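PDB 1NT2: Nop domain-containing protein from Archaeoglobus fulgidus, which forms a complex with fibrillarin and probably binds box C/D guide RNA as a core protein of archaeal small ribonucleoproteins. Local coordinates for residues Arg163-Pro168 / Ala230-Tyr235; Gly200-His205 / Phe222-Leu227; Gly217-Phe222 / Glu246-Arg251. All blocks are in the same frame, centred on the assembly; numbering follows the deposited sequence.

All three contacts lie in the helical Nop region and share helix 217-236, taking successive parts of it, with Phe222 common to contacts 2 and 3. Contact 3 (217-222 with 246-251) takes its first turns, contact 2 (200-205 with 222-227) the next, and contact 1 (163-168 with 230-235) the last. Centres of contacts 2 and 3 are about 8 Å apart; they touch, for instance through Leu223 and Ile248. Contact 1 lies about 13 Å from contact 2 and 18 Å from contact 3, centre to centre. Along the chain, contact 2 is nested within contact 1, while contact 3 crosses both. Helix 217-236 thus gathers a short helix, a 3-10 turn and the following helix around it, with fibrillarin reaching contact 1.

Contact 1: residues Arg163-Pro168 / Ala230-Tyr235; sequences RLVRLP and AAKIDY
In the helical Nop domain, short helix 161-165 and the turn after it lie against the last turns of helix 217-236, and the contact is apolar, with no hydrogen bond between the two segments. Val165 points toward the long helix and makes the largest share of the contact through one methyl, CG2, which rests directly on the backbone, 3.3 Å from Lys232 CA. Val165 CG2 also lies 3.8 Å from Ala231 O, so main chain as well as side chain receives it. Lys232 CB lies 3.7 Å from Val165 CG2. Lys232 CG, set anti to the backbone N (chi1 -179°), is still 4.1 Å from Val165 CG2. Beyond CG the chain turns at chi3 (-64°), and CD and CE lead away from 163-168, carrying NZ to a weak hydrogen bond with Leu26 O. The aliphatic base of the lysine therefore packs here while its charge is placed at a different part of the chain. Beside this, Leu164 brings only its CD2 to the helix, 4.0 Å from Ala231 CB. The region borders fibrillarin: the backbone O of Arg166 accepts a hydrogen bond from Lys116 NZ of the fibrillarin chain, and the Arg166 side chain makes a cation-pi contact with Tyr89 of that chain. Tyr235 closes the patch on the side of helix 50-71, where its OH makes a weak hydrogen bond to Glu69 OE2; at the base of the ring, Tyr235 CD1 meets Val165 CG2 obliquely at 4.1 Å.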
# COMPACT_ATOMS: atom_id res chain seq x y z
N ARG B 163 -21.69 1.69 -18.14
CA ARG B 163 -21.38 2.47 -16.95
C ARG B 163 -20.75 3.81 -17.33
O ARG B 163 -20.91 4.80 -16.61
CB ARG B 163 -20.40 1.70 -16.05
CG ARG B 163 -20.97 1.28 -14.70
CD ARG B 163 -21.57 2.47 -13.96
NE ARG B 163 -20.56 3.45 -13.57
CZ ARG B 163 -20.83 4.67 -13.12
NH1 ARG B 163 -22.09 5.08 -12.99
NH2 ARG B 163 -19.83 5.49 -12.78
N LEU B 164 -20.04 3.85 -18.45
CA LEU B 164 -19.37 5.06 -18.92
C LEU B 164 -20.32 5.93 -19.73
O LEU B 164 -20.37 7.15 -19.58
CB LEU B 164 -18.16 4.69 -19.78
CG LEU B 164 -17.65 5.71 -20.80
CD1 LEU B 164 -16.97 6.86 -20.10
CD2 LEU B 164 -16.68 5.03 -21.72
N VAL B 165 -21.06 5.26 -20.61
CA VAL B 165 -22.00 5.92 -21.50
C VAL B 165 -22.98 6.85 -20.80
O VAL B 165 -23.61 7.69 -21.45
CB VAL B 165 -22.76 4.85 -22.33
CG1 VAL B 165 -24.18 4.72 -21.84
CG2 VAL B 165 -22.71 5.21 -23.79
N ARG B 166 -23.11 6.72 -19.48
CA ARG B 166 -24.03 7.58 -18.73
C ARG B 166 -23.29 8.61 -17.87
O ARG B 166 -23.86 9.21 -16.97
CB ARG B 166 -24.95 6.73 -17.85
CG ARG B 166 -24.28 6.18 -16.63
CD ARG B 166 -25.12 5.12 -15.97
NE ARG B 166 -25.29 3.95 -16.83
CZ ARG B 166 -25.68 2.76 -16.39
NH1 ARG B 166 -25.94 2.57 -15.11
NH2 ARG B 166 -25.81 1.75 -17.24
N LEU B 167 -22.01 8.81 -18.16
CA LEU B 167 -21.20 9.77 -17.42
C LEU B 167 -21.32 11.15 -18.05
O LEU B 167 -21.30 11.29 -19.27
CB LEU B 167 -19.73 9.33 -17.44
CG LEU B 167 -19.31 8.19 -16.50
CD1 LEU B 167 -18.00 7.57 -16.96
CD2 LEU B 167 -19.18 8.74 -15.09
N PRO B 168 -21.46 12.20 -17.21
CA PRO B 168 -21.58 13.57 -17.72
C PRO B 168 -20.24 13.96 -18.33
O PRO B 168 -19.22 13.35 -18.03
CB PRO B 168 -21.86 14.39 -16.47
CG PRO B 168 -22.49 13.41 -15.55
CD PRO B 168 -21.66 12.17 -15.76
N ALA B 230 -18.95 10.08 -28.44
CA ALA B 230 -18.17 9.04 -29.11
C ALA B 230 -18.43 7.72 -28.38
O ALA B 230 -18.70 6.69 -28.98
CB ALA B 230 -16.70 9.38 -29.05
N ALA B 231 -18.35 7.79 -27.05
CA ALA B 231 -18.57 6.64 -26.19
C ALA B 231 -19.93 5.99 -26.45
O ALA B 231 -20.03 4.76 -26.49
CB ALA B 231 -18.46 7.07 -24.73
N LYS B 232 -20.96 6.81 -26.62
CA LYS B 232 -22.30 6.28 -26.86
C LYS B 232 -22.42 5.68 -28.25
O LYS B 232 -22.97 4.59 -28.44
CB LYS B 232 -23.35 7.38 -26.72
CG LYS B 232 -24.75 6.89 -26.93
CD LYS B 232 -25.72 8.04 -27.13
CE LYS B 232 -25.84 8.94 -25.89
NZ LYS B 232 -26.85 10.01 -26.11
N ILE B 233 -21.88 6.39 -29.22
CA ILE B 233 -21.93 5.91 -30.58
C ILE B 233 -21.13 4.62 -30.75
O ILE B 233 -21.51 3.76 -31.53
CB ILE B 233 -21.44 7.00 -31.54
CG1 ILE B 233 -22.25 8.27 -31.28
CG2 ILE B 233 -21.60 6.53 -32.99
CD1 ILE B 233 -21.94 9.41 -32.19
N ASP B 234 -20.04 4.47 -30.00
CA ASP B 234 -19.24 3.25 -30.07
C ASP B 234 -20.06 2.05 -29.58
O ASP B 234 -20.16 1.01 -30.24
CB ASP B 234 -18.01 3.37 -29.18
CG ASP B 234 -16.93 4.21 -29.78
OD1 ASP B 234 -16.54 3.93 -30.93
OD2 ASP B 234 -16.46 5.15 -29.10
N TYR B 235 -20.63 2.24 -28.39
CA TYR B 235 -21.42 1.24 -27.69
C TYR B 235 -22.74 0.82 -28.36
O TYR B 235 -23.19 -0.31 -28.17
CB TYR B 235 -21.67 1.78 -26.27
CG TYR B 235 -22.33 0.83 -25.30
CD1 TYR B 235 -23.39 1.25 -24.51
CD2 TYR B 235 -21.89 -0.49 -25.17
CE1 TYR B 235 -24.02 0.39 -23.61
CE2 TYR B 235 -22.50 -1.36 -24.27
CZ TYR B 235 -23.57 -0.91 -23.49
OH TYR B 235 -24.22 -1.77 -22.63

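Contact 2: residues Gly200-His205 / Phe222-Leu227; sequences GIIFLH and FLAAKL
Helix 217-236 passes through this contact as residues 222-227, and Phe222, the first residue of the segment, faces helix 243-254 instead of 200-205. Leu223 is the first residue to reach across. Its CG stands anti to the backbone N (chi1 -178°), and the CD2 branch does the touching: Leu223 CD2 lies 3.9 Å from Ile202 O and 4.0 Å from His205 CB. The same methyl is equally near CG and CD2 of the imidazole, which it approaches obliquely, so one leucine branch spans both the backbone and the side chain of the opposing turn. Ala224 follows, its CB 3.9 Å from Ile202 CD1; the small methyl lets the isoleucine tip settle close to the helix. Gln173 also touches both Ile202 and Ala224. Ile202 holds CG1 in the crowded position between its backbone N and carbonyl carbon (chi1 69°), with CG2 anti to the carbonyl carbon, which splits the two branches and sends CD1 to Ala224. Further on, Lys226 CG lies 3.6 Å above one face of the Phe222 ring, offset toward its rim. Leu227 takes the other isoleucine branch, Leu227 CD2 being a looser neighbour of Ile202 CG2 at 4.4 Å. On the opposing side the chain is wound by bonds such as Phe203 N to Gly200 O (3.0 Å), and His205 occupies the N-cap position of helix 206-209. The whole is apolar packing of a 3-10 turn against a long helix, part of the all-helical core of the Nop domain.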
# COMPACT_ATOMS: atom_id res chain seq x y z
N GLY B 200 -8.10 15.60 -15.53
CA GLY B 200 -8.14 14.20 -15.90
C GLY B 200 -7.17 13.85 -17.01
O GLY B 200 -6.44 14.72 -17.52
N ILE B 201 -7.15 12.59 -17.41
CA ILE B 201 -6.24 12.16 -18.46
C ILE B 201 -6.57 12.80 -19.80
O ILE B 201 -5.73 12.87 -20.69
CB ILE B 201 -6.25 10.62 -18.61
CG1 ILE B 201 -7.65 10.08 -18.32
CG2 ILE B 201 -5.19 10.01 -17.71
CD1 ILE B 201 -7.86 8.62 -18.65
N ILE B 202 -7.79 13.29 -19.97
CA ILE B 202 -8.14 13.91 -21.24
C ILE B 202 -7.38 15.22 -21.39
O ILE B 202 -7.27 15.76 -22.49
CB ILE B 202 -9.65 14.21 -21.36
CG1 ILE B 202 -10.04 15.32 -20.39
CG2 ILE B 202 -10.46 12.97 -21.06
CD1 ILE B 202 -11.35 15.92 -20.74
N PHE B 203 -6.86 15.72 -20.27
CA PHE B 203 -6.13 16.98 -20.28
C PHE B 203 -4.77 16.87 -20.97
O PHE B 203 -4.20 17.88 -21.38
CB PHE B 203 -5.95 17.49 -18.85
CG PHE B 203 -6.93 18.56 -18.47
CD1 PHE B 203 -8.30 18.32 -18.52
CD2 PHE B 203 -6.49 19.83 -18.07
CE1 PHE B 203 -9.22 19.32 -18.17
CE2 PHE B 203 -7.40 20.83 -17.72
CZ PHE B 203 -8.76 20.58 -17.77
N LEU B 204 -4.27 15.65 -21.10
CA LEU B 204 -2.97 15.44 -21.74
C LEU B 204 -3.03 15.30 -23.26
O LEU B 204 -2.01 15.13 -23.93
CB LEU B 204 -2.28 14.22 -21.12
CG LEU B 204 -1.68 14.47 -19.73
CD1 LEU B 204 -0.77 15.69 -19.81
CD2 LEU B 204 -2.76 14.70 -18.68
N HIS B 205 -4.24 15.40 -23.81
CA HIS B 205 -4.43 15.31 -25.26
C HIS B 205 -3.79 16.54 -25.90
O HIS B 205 -3.87 17.65 -25.37
CB HIS B 205 -5.93 15.29 -25.59
CG HIS B 205 -6.23 15.20 -27.06
ND1 HIS B 205 -6.03 14.04 -27.79
CD2 HIS B 205 -6.68 16.12 -27.94
CE1 HIS B 205 -6.35 14.26 -29.05
NE2 HIS B 205 -6.75 15.52 -29.17
N PHE B 222 -15.15 20.85 -24.36
CA PHE B 222 -15.67 20.47 -25.68
C PHE B 222 -15.25 19.04 -26.01
O PHE B 222 -16.05 18.25 -26.51
CB PHE B 222 -15.15 21.41 -26.77
CG PHE B 222 -15.78 21.15 -28.14
CD1 PHE B 222 -17.06 21.60 -28.43
CD2 PHE B 222 -15.09 20.43 -29.11
CE1 PHE B 222 -17.66 21.33 -29.66
CE2 PHE B 222 -15.68 20.15 -30.36
CZ PHE B 222 -16.96 20.60 -30.63
N LEU B 223 -13.99 18.72 -25.72
CA LEU B 223 -13.47 17.39 -25.99
C LEU B 223 -14.26 16.36 -25.17
O LEU B 223 -14.68 15.33 -25.69
CB LEU B 223 -11.98 17.32 -25.62
CG LEU B 223 -11.27 15.99 -25.89
CD1 LEU B 223 -11.39 15.64 -27.37
CD2 LEU B 223 -9.81 16.09 -25.47
N ALA B 224 -14.45 16.67 -23.90
CA ALA B 224 -15.17 15.79 -23.01
C ALA B 224 -16.60 15.60 -23.50
O ALA B 224 -17.11 14.48 -23.57
CB ALA B 224 -15.17 16.38 -21.59
N ALA B 225 -17.24 16.72 -23.86
CA ALA B 225 -18.62 16.70 -24.35
C ALA B 225 -18.74 15.76 -25.54
O ALA B 225 -19.53 14.81 -25.54
CB ALA B 225 -19.05 18.10 -24.75
N LYS B 226 -17.94 16.03 -26.56
CA LYS B 226 -17.96 15.19 -27.75
C LYS B 226 -17.43 13.78 -27.45
O LYS B 226 -17.81 12.82 -28.13
CB LYS B 226 -17.15 15.86 -28.87
CG LYS B 226 -17.73 17.20 -29.36
CD LYS B 226 -19.05 17.03 -30.12
CE LYS B 226 -19.78 18.35 -30.34
NZ LYS B 226 -20.38 18.94 -29.09
N LEU B 227 -16.59 13.62 -26.43
CA LEU B 227 -16.07 12.28 -26.14
C LEU B 227 -17.18 11.39 -25.61
O LEU B 227 -17.31 10.24 -26.03
CB LEU B 227 -14.92 12.32 -25.12
CG LEU B 227 -13.99 11.10 -25.24
CD1 LEU B 227 -13.38 11.05 -26.64
CD2 LEU B 227 -12.89 11.18 -24.21

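Contact 3: residues Gly217-Phe222 / Glu246-Arg251; sequences GKMARF and ESIRRR
An antiparallel helical hairpin forms this contact: the start of helix 217-236 runs against helix 243-254, the two short segments at 167° with axes 10.8 Å apart. Phe222 reaches across between the helices, and Arg251 covers one face of its ring, with Lys226 on the other face. Arg251 CG sits 3.6 Å from the centroid of the Phe222 ring, only 10° off the ring normal, a CH-pi contact over the centre. Around the rim, Ser247 CB lies in the ring plane, 3.9 Å from Phe222 CZ, and Ile248 CD1 approaches Phe222 CE2 obliquely at 3.4 Å. An alanine in place of Phe222 would remove the ring that Arg251 and Lys226 pack on and would probably loosen the hairpin at this level. Beyond CG the arginine chain, bent at chi2 (-72°), carries its guanidinium back along helix 217-236, tilted from the ring plane. Lys218 O lies at the edge of that group, 3.8 Å from Arg251 NE, a proximity without a hydrogen bond, while Arg251 NH1 has a long, weak ion pair with Glu254. On the flank, Met219 CE meets Ile248 CG2 at 3.8 Å, the two side chains crossing at about a right angle. Ser247 OG is hydrogen-bonded to Leu244 O in its own helix. Helix 206-209 borders the pair: Ile208 touches Met219 and Phe207 touches Ile248, which packs in turn on Leu223 and Lys226 of helix 217-236.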
# COMPACT_ATOMS: atom_id res chain seq x y z
N GLY B 217 -8.85 24.96 -20.72
CA GLY B 217 -9.96 24.35 -20.00
C GLY B 217 -11.24 24.33 -20.83
O GLY B 217 -12.10 23.48 -20.64
N LYS B 218 -11.35 25.28 -21.75
CA LYS B 218 -12.51 25.39 -22.61
C LYS B 218 -12.43 24.38 -23.75
O LYS B 218 -13.38 24.20 -24.51
CB LYS B 218 -12.61 26.82 -23.16
CG LYS B 218 -13.38 27.80 -22.26
CD LYS B 218 -13.01 27.70 -20.77
CE LYS B 218 -11.63 28.29 -20.46
NZ LYS B 218 -11.34 28.29 -18.98
N MET B 219 -11.27 23.73 -23.85
CA MET B 219 -11.06 22.72 -24.88
C MET B 219 -11.48 21.38 -24.28
O MET B 219 -12.16 20.57 -24.92
CB MET B 219 -9.58 22.66 -25.27
CG MET B 219 -9.25 21.66 -26.37
SD MET B 219 -10.12 22.02 -27.89
CE MET B 219 -11.00 20.53 -28.15
N ALA B 220 -11.08 21.16 -23.03
CA ALA B 220 -11.43 19.93 -22.35
C ALA B 220 -12.95 19.79 -22.41
O ALA B 220 -13.47 18.78 -22.90
CB ALA B 220 -10.96 19.99 -20.90
N ARG B 221 -13.64 20.82 -21.94
CA ARG B 221 -15.10 20.83 -21.93
C ARG B 221 -15.71 20.38 -23.25
O ARG B 221 -16.69 19.63 -23.26
CB ARG B 221 -15.60 22.23 -21.59
CG ARG B 221 -15.36 22.67 -20.16
CD ARG B 221 -15.63 24.17 -20.03
NE ARG B 221 -16.83 24.55 -20.77
CZ ARG B 221 -17.07 25.77 -21.24
NH1 ARG B 221 -16.18 26.74 -21.05
NH2 ARG B 221 -18.20 26.02 -21.90
N PHE B 222 -15.15 20.85 -24.36
CA PHE B 222 -15.67 20.47 -25.68
C PHE B 222 -15.25 19.04 -26.01
O PHE B 222 -16.05 18.25 -26.51
CB PHE B 222 -15.15 21.41 -26.77
CG PHE B 222 -15.78 21.15 -28.14
CD1 PHE B 222 -17.06 21.60 -28.43
CD2 PHE B 222 -15.09 20.43 -29.11
CE1 PHE B 222 -17.66 21.33 -29.66
CE2 PHE B 222 -15.68 20.15 -30.36
CZ PHE B 222 -16.96 20.60 -30.63
N GLU B 246 -13.77 15.54 -36.51
CA GLU B 246 -13.92 16.76 -37.29
C GLU B 246 -14.15 17.95 -36.35
O GLU B 246 -13.30 18.84 -36.23
CB GLU B 246 -15.10 16.63 -38.25
CG GLU B 246 -15.20 17.77 -39.24
CD GLU B 246 -13.87 18.05 -39.94
OE1 GLU B 246 -13.40 17.16 -40.69
OE2 GLU B 246 -13.29 19.14 -39.72
N SER B 247 -15.29 17.93 -35.67
CA SER B 247 -15.66 18.99 -34.74
C SER B 247 -14.52 19.41 -33.82
O SER B 247 -14.32 20.60 -33.58
CB SER B 247 -16.84 18.53 -33.88
OG SER B 247 -16.48 17.41 -33.08
N ILE B 248 -13.78 18.43 -33.31
CA ILE B 248 -12.68 18.67 -32.39
C ILE B 248 -11.51 19.45 -32.99
O ILE B 248 -11.03 20.41 -32.39
CB ILE B 248 -12.15 17.35 -31.83
CG1 ILE B 248 -13.32 16.46 -31.39
CG2 ILE B 248 -11.24 17.63 -30.65
CD1 ILE B 248 -14.21 17.05 -30.31
N ARG B 249 -11.05 19.03 -34.16
CA ARG B 249 -9.94 19.71 -34.84
C ARG B 249 -10.35 21.13 -35.17
O ARG B 249 -9.59 22.07 -34.98
CB ARG B 249 -9.58 18.98 -36.14
CG ARG B 249 -8.54 19.69 -37.02
CD ARG B 249 -7.16 19.68 -36.37
NE ARG B 249 -6.15 20.34 -37.20
CZ ARG B 249 -4.87 20.49 -36.85
NH1 ARG B 249 -4.44 20.00 -35.69
NH2 ARG B 249 -4.03 21.11 -37.66
N ARG B 250 -11.57 21.27 -35.68
CA ARG B 250 -12.11 22.57 -36.04
C ARG B 250 -12.15 23.49 -34.82
O ARG B 250 -11.55 24.56 -34.81
CB ARG B 250 -13.52 22.40 -36.60
CG ARG B 250 -14.14 23.66 -37.16
CD ARG B 250 -15.62 23.46 -37.43
NE ARG B 250 -15.89 22.19 -38.11
CZ ARG B 250 -15.53 21.90 -39.36
NH1 ARG B 250 -14.88 22.79 -40.10
NH2 ARG B 250 -15.85 20.72 -39.88
N ARG B 251 -12.86 23.05 -33.78
CA ARG B 251 -12.99 23.83 -32.54
C ARG B 251 -11.61 24.15 -32.00
O ARG B 251 -11.42 25.12 -31.27
CB ARG B 251 -13.79 23.01 -31.51
CG ARG B 251 -14.45 23.82 -30.39
CD ARG B 251 -13.44 24.35 -29.38
NE ARG B 251 -14.07 24.93 -28.19
CZ ARG B 251 -14.96 25.92 -28.22
NH1 ARG B 251 -15.35 26.44 -29.37
NH2 ARG B 251 -15.46 26.39 -27.08